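Local coordinates for protein EscN (Escherichia coli O127:H6, PDB 2OBL) that is a type III secretion system protein, present as its C-terminal part with a P-loop NTPase fold, related to the ATP synthase alpha and beta subunits, at residues 16-20 and 140-144; 106-112 and 131-135; 10-14 and 26-32. The protein carries 1 engineered substitution. All blocks are in the same frame, centred on the assembly; numbering follows the deposited sequence.

In the fold
Contacts 1 and 2 meet on one edge of the mixed sheet in the P-loop NTPase fold. Their centres are 12 Å apart, and the probable hydrogen bond from V131 N to I16 O (2.9 Å) joins them. Along the chain, contact 2 is nested inside the loop that contact 1 closes. Contact 3 lies further out, its centre 16 Å from that of contact 1; I16 CD1 and L11 CD2 pack at 3.8 Å. Contacts 2 and 3 do not touch, with nearest atoms about 7 Å apart. The E107 side chain lies near, without touching, the probable Walker A loop and about 3 Å from a bound imidazole. N229 and D234, which bind calcium, belong to none of the contacts.

Contact 1: residues 16-20 and 140-144; sequences IDGIG and ERMKA
E140 lays its carboxylate against the start of the 16-20 loop, with OE2 3.3 Å from D17 CB and its side chain crossing that of D17 at about a right angle. With CG anti to the backbone N (chi1 -153°) and the chain extended beyond it, the glutamate spans from the helix to the loop, where OE2 accepts the G18 N-H through its anti lone pair (N to OE2 3.2 Å, 159° at the hydrogen). The same oxygen takes a second, shorter bond from a water, 2.7 Å away, which also donates to D17 OD2. That bridge lies between like charges, D17 OD2 and E140 OE2 being 3.9 Å apart, and salt bridges from D17 to R21 and from E140 to R136 should ease the repulsion. The loop is a type I beta turn from D17 to G20, following edge strand 15-16 of the P-loop NTPase sheet; a weak bond from I19 N to D17 OD1 adds an Asx turn within it. G18, the first corner residue, brings its bare CA within 4.0 Å of A144 CA, so the turn seats directly on helix 138-156. There G18 O accepts a hydrogen bond from T147 OG1. On the outer flank I19 and K143 run side by side, pointing the same way, with I19 CG2 3.5 Å from K143 CD.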
ATOM      1  N   ILE A  16     -14.547  13.416  -1.929  1.00 20.55           N
ATOM      2  CA  ILE A  16     -14.880  13.909  -0.615  1.00 21.61           C
ATOM      3  C   ILE A  16     -13.668  14.686  -0.126  1.00 20.30           C
ATOM      4  O   ILE A  16     -12.540  14.242  -0.356  1.00 19.52           O
ATOM      5  CB  ILE A  16     -15.053  12.666   0.304  1.00 22.82           C
ATOM      6  CG1 ILE A  16     -16.249  11.825  -0.158  1.00 24.30           C
ATOM      7  CG2 ILE A  16     -15.135  13.043   1.732  1.00 24.94           C
ATOM      8  CD1 ILE A  16     -17.517  12.556  -0.136  1.00 23.48           C
ATOM      9  N   ASP A  17     -13.874  15.816   0.554  1.00 19.38           N
ATOM     10  CA  ASP A  17     -12.737  16.592   1.085  1.00 18.89           C
ATOM     11  C   ASP A  17     -12.191  16.032   2.391  1.00 18.12           C
ATOM     12  O   ASP A  17     -12.617  14.969   2.836  1.00 18.48           O
ATOM     13  CB  ASP A  17     -13.025  18.104   1.189  1.00 19.30           C
ATOM     14  CG  ASP A  17     -13.974  18.477   2.327  1.00 20.15           C
ATOM     15  OD1 ASP A  17     -14.273  17.642   3.197  1.00 18.26           O
ATOM     16  OD2 ASP A  17     -14.429  19.650   2.346  1.00 20.53           O
ATOM     17  N   GLY A  18     -11.238  16.746   2.988  1.00 18.03           N
ATOM     18  CA  GLY A  18     -10.521  16.252   4.179  1.00 18.69           C
ATOM     19  C   GLY A  18     -11.387  16.049   5.412  1.00 18.92           C
ATOM     20  O   GLY A  18     -11.033  15.283   6.311  1.00 18.59           O
ATOM     21  N   ILE A  19     -12.503  16.768   5.489  1.00 19.73           N
ATOM     22  CA  ILE A  19     -13.423  16.570   6.603  1.00 21.17           C
ATOM     23  C   ILE A  19     -14.731  15.923   6.154  1.00 20.75           C
ATOM     24  O   ILE A  19     -15.760  16.033   6.836  1.00 20.70           O
ATOM     25  CB  ILE A  19     -13.686  17.877   7.392  1.00 22.01           C
ATOM     26  CG1 ILE A  19     -14.193  18.986   6.466  1.00 22.28           C
ATOM     27  CG2 ILE A  19     -12.421  18.321   8.110  1.00 22.70           C
ATOM     28  CD1 ILE A  19     -14.671  20.230   7.220  1.00 22.66           C
ATOM     29  N   GLY A  20     -14.684  15.246   5.008  1.00 19.19           N
ATOM     30  CA  GLY A  20     -15.769  14.370   4.575  1.00 19.31           C
ATOM     31  C   GLY A  20     -16.875  14.967   3.712  1.00 19.82           C
ATOM     32  O   GLY A  20     -17.828  14.275   3.348  1.00 20.16           O
ATOM     33  N   GLU A 140      -6.900  20.493   7.294  1.00 13.48           N
ATOM     34  CA  GLU A 140      -7.659  19.647   6.405  1.00 14.51           C
ATOM     35  C   GLU A 140      -6.847  18.445   5.913  1.00 13.29           C
ATOM     36  O   GLU A 140      -7.356  17.339   5.861  1.00 12.70           O
ATOM     37  CB  GLU A 140      -8.195  20.451   5.224  1.00 16.16           C
ATOM     38  CG  GLU A 140      -9.455  19.862   4.655  1.00 17.97           C
ATOM     39  CD  GLU A 140      -9.848  20.495   3.353  1.00 19.86           C
ATOM     40  OE1 GLU A 140      -9.468  21.651   3.113  1.00 20.55           O
ATOM     41  OE2 GLU A 140     -10.536  19.826   2.572  1.00 21.36           O
ATOM     42  N   ARG A 141      -5.590  18.668   5.537  1.00 12.27           N
ATOM     43  CA  ARG A 141      -4.725  17.565   5.086  1.00 12.74           C
ATOM     44  C   ARG A 141      -4.457  16.528   6.198  1.00 12.73           C
ATOM     45  O   ARG A 141      -4.364  15.308   5.945  1.00 13.14           O
ATOM     46  CB  ARG A 141      -3.418  18.109   4.512  1.00 12.94           C
ATOM     47  CG  ARG A 141      -3.593  18.824   3.156  1.00 12.45           C
ATOM     48  CD  ARG A 141      -2.267  19.376   2.619  1.00 13.42           C
ATOM     49  NE  ARG A 141      -1.982  20.715   3.140  1.00 12.94           N
ATOM     50  CZ  ARG A 141      -0.964  21.023   3.943  1.00 13.84           C
ATOM     51  NH1 ARG A 141      -0.081  20.101   4.324  1.00 10.37           N
ATOM     52  NH2 ARG A 141      -0.809  22.281   4.355  1.00 14.04           N
ATOM     53  N   MET A 142      -4.323  17.005   7.428  1.00 12.85           N
ATOM     54  CA  MET A 142      -4.195  16.092   8.558  1.00 14.35           C
ATOM     55  C   MET A 142      -5.490  15.310   8.789  1.00 13.63           C
ATOM     56  O   MET A 142      -5.465  14.090   8.987  1.00 13.88           O
ATOM     57  CB  MET A 142      -3.832  16.858   9.821  1.00 16.26           C
ATOM     58  CG  MET A 142      -3.815  15.987  11.061  1.00 16.81           C
ATOM     59  SD  MET A 142      -3.498  16.981  12.509  1.00 17.32           S
ATOM     60  CE  MET A 142      -3.215  15.691  13.726  1.00 18.41           C
ATOM     61  N   LYS A 143      -6.625  16.009   8.777  1.00 13.80           N
ATOM     62  CA  LYS A 143      -7.903  15.352   9.089  1.00 14.03           C
ATOM     63  C   LYS A 143      -8.275  14.292   8.057  1.00 13.09           C
ATOM     64  O   LYS A 143      -8.979  13.320   8.371  1.00 12.46           O
ATOM     65  CB  LYS A 143      -9.031  16.389   9.262  1.00 14.30           C
ATOM     66  CG  LYS A 143      -8.978  17.135  10.602  1.00 15.80           C
ATOM     67  CD  LYS A 143      -9.919  18.345  10.619  1.00 16.96           C
ATOM     68  CE  LYS A 143      -9.986  18.976  12.015  1.00 19.11           C
ATOM     69  NZ  LYS A 143     -11.215  19.840  12.171  1.00 21.07           N
ATOM     70  N   ALA A 144      -7.782  14.452   6.829  1.00 11.59           N
ATOM     71  CA  ALA A 144      -8.112  13.498   5.756  1.00 12.75           C
ATOM     72  C   ALA A 144      -7.779  12.062   6.141  1.00 12.63           C
ATOM     73  O   ALA A 144      -8.499  11.148   5.781  1.00 12.96           O
ATOM     74  CB  ALA A 144      -7.417  13.865   4.442  1.00 12.50           C
TER
HETATM   75  O   HOH W   1     -12.303  21.768   1.907  1.00 36.32           O

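Contact 2: residues 106-112 and 131-135; sequences GERGREV and VTTSD
G106 N and T132 O form a short, almost straight hydrogen bond (2.8 Å, 176° at the hydrogen), the donor lying nearly on the line of the carbonyl. One residue beyond G106 and two beyond T132 the donor changes chain: S134 N donates to E107 O at 2.9 Å, from 47° above the carbonyl plane. Regular parallel pairing would send S134 N to G106 O, so this shift of acceptor marks where the pattern breaks. A water accepts the E107 N-H at 2.9 Å and makes a weak donation to T132 O, tying the peptide after G106 to the same carbonyl. The two direct bonds bring G106 CA within 4.2 Å of S134 CA, and S134 CB lies 3.4 Å from G106 O. T133 CB presses on E107 O, 3.2 Å away. V112 divides its two methyls: CG1, anti to the backbone N (chi1 177°), meets V131 CG1 tip to tip at 3.9 Å, whereas CG2 reaches T133 CG2 at 3.9 Å with the side chains crossing at about a right angle. On the outer surface of the helix start, E111 gathers R108 and R110 into a salt-bridge network, with R108 also occupying the N-cap position. The E107 side chain leaves in another direction, bound by R171 on helix 169-182. The G106-T132 bond carries the parallel pairing of strands 99-105 and 127-132 one step further, next to the T132-L104 backbone bond. V112, from the first turns of helix 109-116, and V131 both touch L104 of strand 99-105, while T132 meets E140, R141 and A144 of helix 138-156.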
ATOM      1  N   GLY A 106      -1.940  15.783  -0.071  1.00 11.85           N
ATOM      2  CA  GLY A 106      -0.781  16.671  -0.161  1.00 11.94           C
ATOM      3  C   GLY A 106      -0.124  16.857  -1.518  1.00 11.33           C
ATOM      4  O   GLY A 106       0.895  17.545  -1.623  1.00  9.87           O
ATOM      5  N   GLU A 107      -0.683  16.238  -2.553  1.00 13.14           N
ATOM      6  CA  GLU A 107      -0.139  16.423  -3.909  1.00 16.17           C
ATOM      7  C   GLU A 107      -0.908  17.514  -4.649  1.00 16.99           C
ATOM      8  O   GLU A 107      -1.932  17.997  -4.169  1.00 16.23           O
ATOM      9  CB  GLU A 107      -0.154  15.114  -4.721  1.00 18.93           C
ATOM     10  CG  GLU A 107       0.450  13.894  -4.024  1.00 21.29           C
ATOM     11  CD  GLU A 107       1.961  13.891  -3.969  1.00 24.15           C
ATOM     12  OE1 GLU A 107       2.605  14.588  -4.790  1.00 25.32           O
ATOM     13  OE2 GLU A 107       2.515  13.174  -3.091  1.00 25.42           O
ATOM     14  N   ARG A 108      -0.405  17.916  -5.811  1.00 18.35           N
ATOM     15  CA  ARG A 108      -1.116  18.895  -6.631  1.00 20.02           C
ATOM     16  C   ARG A 108      -2.256  18.231  -7.395  1.00 20.05           C
ATOM     17  O   ARG A 108      -2.242  17.021  -7.610  1.00 19.42           O
ATOM     18  CB  ARG A 108      -0.158  19.574  -7.605  1.00 22.03           C
ATOM     19  CG  ARG A 108       0.793  20.542  -6.935  1.00 24.57           C
ATOM     20  CD  ARG A 108       1.765  21.133  -7.934  1.00 26.79           C
ATOM     21  NE  ARG A 108       2.546  20.105  -8.618  1.00 29.03           N
ATOM     22  CZ  ARG A 108       2.399  19.777  -9.900  1.00 29.88           C
ATOM     23  NH1 ARG A 108       1.491  20.397 -10.649  1.00 30.20           N
ATOM     24  NH2 ARG A 108       3.167  18.829 -10.435  1.00 30.10           N
ATOM     25  N   GLY A 109      -3.232  19.029  -7.826  1.00 20.36           N
ATOM     26  CA  GLY A 109      -4.364  18.507  -8.584  1.00 20.90           C
ATOM     27  C   GLY A 109      -3.945  17.673  -9.780  1.00 21.24           C
ATOM     28  O   GLY A 109      -4.580  16.671 -10.117  1.00 21.84           O
ATOM     29  N   ARG A 110      -2.860  18.083 -10.421  1.00 21.21           N
ATOM     30  CA  ARG A 110      -2.339  17.368 -11.570  1.00 21.69           C
ATOM     31  C   ARG A 110      -2.053  15.900 -11.249  1.00 20.92           C
ATOM     32  O   ARG A 110      -2.452  15.004 -11.993  1.00 19.79           O
ATOM     33  CB  ARG A 110      -1.078  18.071 -12.075  1.00 22.98           C
ATOM     34  CG  ARG A 110      -0.353  17.327 -13.152  1.00 25.41           C
ATOM     35  CD  ARG A 110       0.765  18.176 -13.722  1.00 26.62           C
ATOM     36  NE  ARG A 110       1.373  17.525 -14.873  1.00 28.77           N
ATOM     37  CZ  ARG A 110       2.325  16.603 -14.792  1.00 29.39           C
ATOM     38  NH1 ARG A 110       2.817  16.064 -15.900  1.00 29.67           N
ATOM     39  NH2 ARG A 110       2.785  16.221 -13.607  1.00 29.95           N
ATOM     40  N   GLU A 111      -1.370  15.657 -10.130  1.00 20.11           N
ATOM     41  CA  GLU A 111      -1.024  14.302  -9.728  1.00 20.47           C
ATOM     42  C   GLU A 111      -2.251  13.517  -9.303  1.00 18.72           C
ATOM     43  O   GLU A 111      -2.312  12.310  -9.482  1.00 17.30           O
ATOM     44  CB  GLU A 111       0.017  14.296  -8.598  1.00 22.65           C
ATOM     45  CG  GLU A 111       1.446  14.415  -9.083  1.00 25.85           C
ATOM     46  CD  GLU A 111       1.755  15.790  -9.640  1.00 27.51           C
ATOM     47  OE1 GLU A 111       1.749  16.758  -8.856  1.00 29.45           O
ATOM     48  OE2 GLU A 111       2.003  15.909 -10.859  1.00 29.30           O
ATOM     49  N   VAL A 112      -3.230  14.207  -8.723  1.00 18.05           N
ATOM     50  CA  VAL A 112      -4.467  13.548  -8.332  1.00 17.35           C
ATOM     51  C   VAL A 112      -5.192  13.053  -9.576  1.00 17.47           C
ATOM     52  O   VAL A 112      -5.626  11.900  -9.656  1.00 17.24           O
ATOM     53  CB  VAL A 112      -5.382  14.494  -7.521  1.00 18.49           C
ATOM     54  CG1 VAL A 112      -6.688  13.805  -7.189  1.00 18.82           C
ATOM     55  CG2 VAL A 112      -4.673  14.949  -6.248  1.00 18.23           C
ATOM     56  N   VAL A 131      -9.870  13.391  -0.877  1.00 12.41           N
ATOM     57  CA  VAL A 131      -8.804  14.113  -1.561  1.00 12.60           C
ATOM     58  C   VAL A 131      -8.553  15.462  -0.924  1.00 13.17           C
ATOM     59  O   VAL A 131      -9.473  16.282  -0.782  1.00 13.53           O
ATOM     60  CB  VAL A 131      -9.148  14.321  -3.049  1.00 12.25           C
ATOM     61  CG1 VAL A 131      -8.059  15.156  -3.749  1.00 12.63           C
ATOM     62  CG2 VAL A 131      -9.385  12.978  -3.735  1.00 13.81           C
ATOM     63  N   THR A 132      -7.299  15.699  -0.536  1.00 13.44           N
ATOM     64  CA  THR A 132      -6.892  17.004  -0.020  0.50 13.05           C
ATOM     65  C   THR A 132      -5.560  17.400  -0.629  1.00 13.56           C
ATOM     66  O   THR A 132      -4.510  16.869  -0.242  1.00 14.51           O
ATOM     67  CB  THR A 132      -6.788  17.024   1.526  0.50 12.95           C
ATOM     68  OG1 THR A 132      -5.911  15.979   1.977  0.50 13.72           O
ATOM     69  CG2 THR A 132      -8.159  16.826   2.143  0.50 11.50           C
ATOM     70  N   THR A 133      -5.607  18.322  -1.581  1.00 12.19           N
ATOM     71  CA  THR A 133      -4.410  18.725  -2.293  1.00 12.81           C
ATOM     72  C   THR A 133      -3.521  19.663  -1.486  1.00 12.99           C
ATOM     73  O   THR A 133      -3.898  20.122  -0.396  1.00 12.27           O
ATOM     74  CB  THR A 133      -4.766  19.372  -3.630  1.00 13.33           C
ATOM     75  OG1 THR A 133      -5.660  20.453  -3.380  1.00 14.51           O
ATOM     76  CG2 THR A 133      -5.461  18.354  -4.519  1.00 13.73           C
ATOM     77  N   SER A 134      -2.338  19.943  -2.029  1.00 13.22           N
ATOM     78  CA  SER A 134      -1.317  20.700  -1.317  1.00 15.15           C
ATOM     79  C   SER A 134      -1.781  22.101  -0.920  1.00 16.32           C
ATOM     80  O   SER A 134      -1.298  22.660   0.064  1.00 17.65           O
ATOM     81  CB  SER A 134      -0.034  20.793  -2.155  1.00 15.26           C
ATOM     82  OG  SER A 134      -0.300  21.384  -3.410  1.00 16.34           O
ATOM     83  N   ASP A 135      -2.722  22.659  -1.674  1.00 16.29           N
ATOM     84  CA  ASP A 135      -3.175  24.033  -1.429  1.00 17.72           C
ATOM     85  C   ASP A 135      -4.096  24.140  -0.223  1.00 16.13           C
ATOM     86  O   ASP A 135      -4.306  25.237   0.315  1.00 16.50           O
ATOM     87  CB  ASP A 135      -3.890  24.595  -2.660  1.00 20.47           C
ATOM     88  CG  ASP A 135      -4.925  23.631  -3.219  1.00 22.32           C
ATOM     89  OD1 ASP A 135      -4.528  22.538  -3.676  1.00 24.15           O
ATOM     90  OD2 ASP A 135      -6.133  23.959  -3.217  1.00 24.15           O
TER
HETATM   91  O   HOH W   2      -3.255  14.934  -2.861  1.00 23.54           O

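Contact 3: residues 10-14 and 26-32; sequences ALLGR and NIVAPYL
P30 sets the CG corner of its ring over one face of the R14 guanidinium, 3.6 Å above the plane and offset toward the rim near NE. The extended run from CG to NE carries the flat group out to the proline, and R14 CD also approaches P30 CG, at 3.8 Å. In the guanidinium plane, at its edge, lies A10 O. The close packing continues at A10, whose methyl CB sits 3.3 Å from Y31 O and also touches P30 CB, at 4.0 Å. Beside it L11 and L32 cross at about a right angle: L32 CD2 fits against L11 CG at 3.7 Å. L32 CG lies anti to its own carbonyl carbon (chi1 -59°), which brings CD2 there. Apolar surface and the covered guanidinium face therefore make up the firm half. The outer half is looser and more solvent-exposed. N26 approaches the R14 guanidinium from the opposite direction, its amide plane turned 75° away from that of the arginine, and the R14 pairing with E24 is long and weak. V28 gives only slight contact, and the Y31 ring leads away from the 10-14 segment. Between the backbones a water accepts from A10 N at 2.9 Å and donates to Y31 O at 2.6 Å, bridging a gap where the chains do not pair directly. The 10-14 segment closes as a type II beta turn from L11 to R14, with G13 at positive phi (83°). Backbone hydrogen bonds of G13 with C127 and of R14 with L129 hold the turn beside strand 127-132, L11 and L12 rest on V128 and on helix 138-156 through I151 and F155, and the 26-32 loop runs on toward strand 34-37.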
ATOM      1  N   ALA A  10     -23.987   6.396   0.468  1.00 20.87           N
ATOM      2  CA  ALA A  10     -23.953   7.334  -0.660  1.00 20.42           C
ATOM      3  C   ALA A  10     -22.569   7.933  -0.900  1.00 20.51           C
ATOM      4  O   ALA A  10     -22.349   8.654  -1.886  1.00 19.76           O
ATOM      5  CB  ALA A  10     -25.010   8.450  -0.488  1.00 20.93           C
ATOM      6  N   LEU A  11     -21.635   7.613  -0.005  1.00 19.92           N
ATOM      7  CA  LEU A  11     -20.264   8.064  -0.139  1.00 19.91           C
ATOM      8  C   LEU A  11     -19.568   7.364  -1.304  1.00 19.70           C
ATOM      9  O   LEU A  11     -18.607   7.887  -1.856  1.00 20.29           O
ATOM     10  CB  LEU A  11     -19.475   7.826   1.159  1.00 19.35           C
ATOM     11  CG  LEU A  11     -19.762   8.706   2.376  1.00 18.71           C
ATOM     12  CD1 LEU A  11     -18.998   8.214   3.588  1.00 19.44           C
ATOM     13  CD2 LEU A  11     -19.408  10.162   2.086  1.00 19.98           C
ATOM     14  N   LEU A  12     -20.043   6.179  -1.675  1.00 20.25           N
ATOM     15  CA  LEU A  12     -19.393   5.411  -2.739  1.00 20.66           C
ATOM     16  C   LEU A  12     -19.461   6.121  -4.094  1.00 20.86           C
ATOM     17  O   LEU A  12     -20.522   6.638  -4.494  1.00 20.31           O
ATOM     18  CB  LEU A  12     -20.001   4.017  -2.865  1.00 21.26           C
ATOM     19  CG  LEU A  12     -19.703   2.985  -1.783  1.00 22.60           C
ATOM     20  CD1 LEU A  12     -20.305   1.648  -2.189  1.00 22.82           C
ATOM     21  CD2 LEU A  12     -18.200   2.854  -1.559  1.00 22.49           C
ATOM     22  N   GLY A  13     -18.326   6.142  -4.785  1.00 20.63           N
ATOM     23  CA  GLY A  13     -18.203   6.770  -6.093  1.00 21.88           C
ATOM     24  C   GLY A  13     -17.964   8.265  -6.014  1.00 21.77           C
ATOM     25  O   GLY A  13     -17.915   8.942  -7.038  1.00 24.08           O
ATOM     26  N   ARG A  14     -17.785   8.788  -4.807  1.00 22.01           N
ATOM     27  CA  ARG A  14     -17.713  10.239  -4.623  1.00 22.49           C
ATOM     28  C   ARG A  14     -16.345  10.786  -4.233  1.00 21.77           C
ATOM     29  O   ARG A  14     -15.571  10.124  -3.545  1.00 21.32           O
ATOM     30  CB  ARG A  14     -18.748  10.705  -3.605  1.00 24.22           C
ATOM     31  CG  ARG A  14     -20.174  10.448  -4.051  1.00 28.01           C
ATOM     32  CD  ARG A  14     -21.132  11.418  -3.400  1.00 31.09           C
ATOM     33  NE  ARG A  14     -22.294  11.648  -4.255  1.00 34.52           N
ATOM     34  CZ  ARG A  14     -22.495  12.756  -4.961  1.00 35.09           C
ATOM     35  NH1 ARG A  14     -21.623  13.767  -4.909  1.00 35.66           N
ATOM     36  NH2 ARG A  14     -23.574  12.857  -5.713  1.00 36.55           N
ATOM     37  N   ASN A  26     -23.227  18.740  -7.278  1.00 28.10           N
ATOM     38  CA  ASN A  26     -24.500  18.188  -7.741  1.00 27.15           C
ATOM     39  C   ASN A  26     -25.685  18.999  -7.218  1.00 25.97           C
ATOM     40  O   ASN A  26     -25.687  19.443  -6.073  1.00 25.29           O
ATOM     41  CB  ASN A  26     -24.659  16.741  -7.283  1.00 27.53           C
ATOM     42  CG  ASN A  26     -23.781  15.776  -8.061  1.00 28.52           C
ATOM     43  OD1 ASN A  26     -24.112  15.368  -9.179  1.00 29.63           O
ATOM     44  ND2 ASN A  26     -22.668  15.386  -7.461  1.00 28.10           N
ATOM     45  N   ILE A  27     -26.710  19.164  -8.041  1.00 23.83           N
ATOM     46  CA  ILE A  27     -27.891  19.888  -7.592  1.00 23.32           C
ATOM     47  C   ILE A  27     -28.669  19.059  -6.553  1.00 22.94           C
ATOM     48  O   ILE A  27     -29.370  19.611  -5.700  1.00 22.39           O
ATOM     49  CB  ILE A  27     -28.779  20.331  -8.773  1.00 24.16           C
ATOM     50  CG1 ILE A  27     -29.844  21.324  -8.290  1.00 24.45           C
ATOM     51  CG2 ILE A  27     -29.394  19.124  -9.448  1.00 24.41           C
ATOM     52  CD1 ILE A  27     -30.372  22.249  -9.367  1.00 25.09           C
ATOM     53  N   VAL A  28     -28.546  17.738  -6.629  1.00 21.88           N
ATOM     54  CA  VAL A  28     -29.093  16.867  -5.595  1.00 22.07           C
ATOM     55  C   VAL A  28     -27.976  16.294  -4.729  1.00 21.99           C
ATOM     56  O   VAL A  28     -27.071  15.620  -5.223  1.00 21.70           O
ATOM     57  CB  VAL A  28     -29.958  15.732  -6.181  1.00 22.35           C
ATOM     58  CG1 VAL A  28     -30.473  14.828  -5.075  1.00 22.52           C
ATOM     59  CG2 VAL A  28     -31.132  16.314  -6.966  1.00 21.98           C
ATOM     60  N   ALA A  29     -28.051  16.566  -3.429  1.00 21.75           N
ATOM     61  CA  ALA A  29     -26.993  16.178  -2.507  1.00 21.38           C
ATOM     62  C   ALA A  29     -27.086  14.710  -2.105  1.00 21.78           C
ATOM     63  O   ALA A  29     -28.180  14.161  -1.975  1.00 20.91           O
ATOM     64  CB  ALA A  29     -27.016  17.072  -1.266  1.00 21.36           C
ATOM     65  N   PRO A  30     -25.927  14.064  -1.901  1.00 22.57           N
ATOM     66  CA  PRO A  30     -25.973  12.696  -1.403  1.00 22.57           C
ATOM     67  C   PRO A  30     -26.615  12.629  -0.017  1.00 23.45           C
ATOM     68  O   PRO A  30     -26.517  13.576   0.767  1.00 23.27           O
ATOM     69  CB  PRO A  30     -24.502  12.267  -1.372  1.00 23.53           C
ATOM     70  CG  PRO A  30     -23.705  13.532  -1.469  1.00 23.16           C
ATOM     71  CD  PRO A  30     -24.557  14.543  -2.150  1.00 22.91           C
ATOM     72  N   TYR A  31     -27.313  11.529   0.241  1.00 23.77           N
ATOM     73  CA  TYR A  31     -27.948  11.265   1.528  1.00 24.88           C
ATOM     74  C   TYR A  31     -26.935  10.653   2.490  1.00 24.84           C
ATOM     75  O   TYR A  31     -26.496   9.513   2.302  1.00 25.98           O
ATOM     76  CB  TYR A  31     -29.116  10.306   1.315  1.00 25.45           C
ATOM     77  CG  TYR A  31     -29.886   9.922   2.557  1.00 25.40           C
ATOM     78  CD1 TYR A  31     -30.463  10.885   3.372  1.00 25.56           C
ATOM     79  CD2 TYR A  31     -30.063   8.584   2.894  1.00 25.70           C
ATOM     80  CE1 TYR A  31     -31.185  10.526   4.507  1.00 25.85           C
ATOM     81  CE2 TYR A  31     -30.781   8.213   4.021  1.00 25.85           C
ATOM     82  CZ  TYR A  31     -31.340   9.189   4.822  1.00 25.89           C
ATOM     83  OH  TYR A  31     -32.053   8.821   5.942  1.00 25.78           O
ATOM     84  N   LEU A  32     -26.541  11.425   3.499  1.00 24.81           N
ATOM     85  CA  LEU A  32     -25.548  10.976   4.475  1.00 24.50           C
ATOM     86  C   LEU A  32     -26.110  11.164   5.873  1.00 24.73           C
ATOM     87  O   LEU A  32     -25.829  12.162   6.536  1.00 25.08           O
ATOM     88  CB  LEU A  32     -24.245  11.755   4.320  1.00 24.33           C
ATOM     89  CG  LEU A  32     -23.554  11.671   2.958  1.00 24.45           C
ATOM     90  CD1 LEU A  32     -22.360  12.600   2.912  1.00 24.97           C
ATOM     91  CD2 LEU A  32     -23.135  10.237   2.633  1.00 24.63           C
TER
HETATM   92  O   HOH W   3     -26.338   6.887   2.080  1.00 30.39           O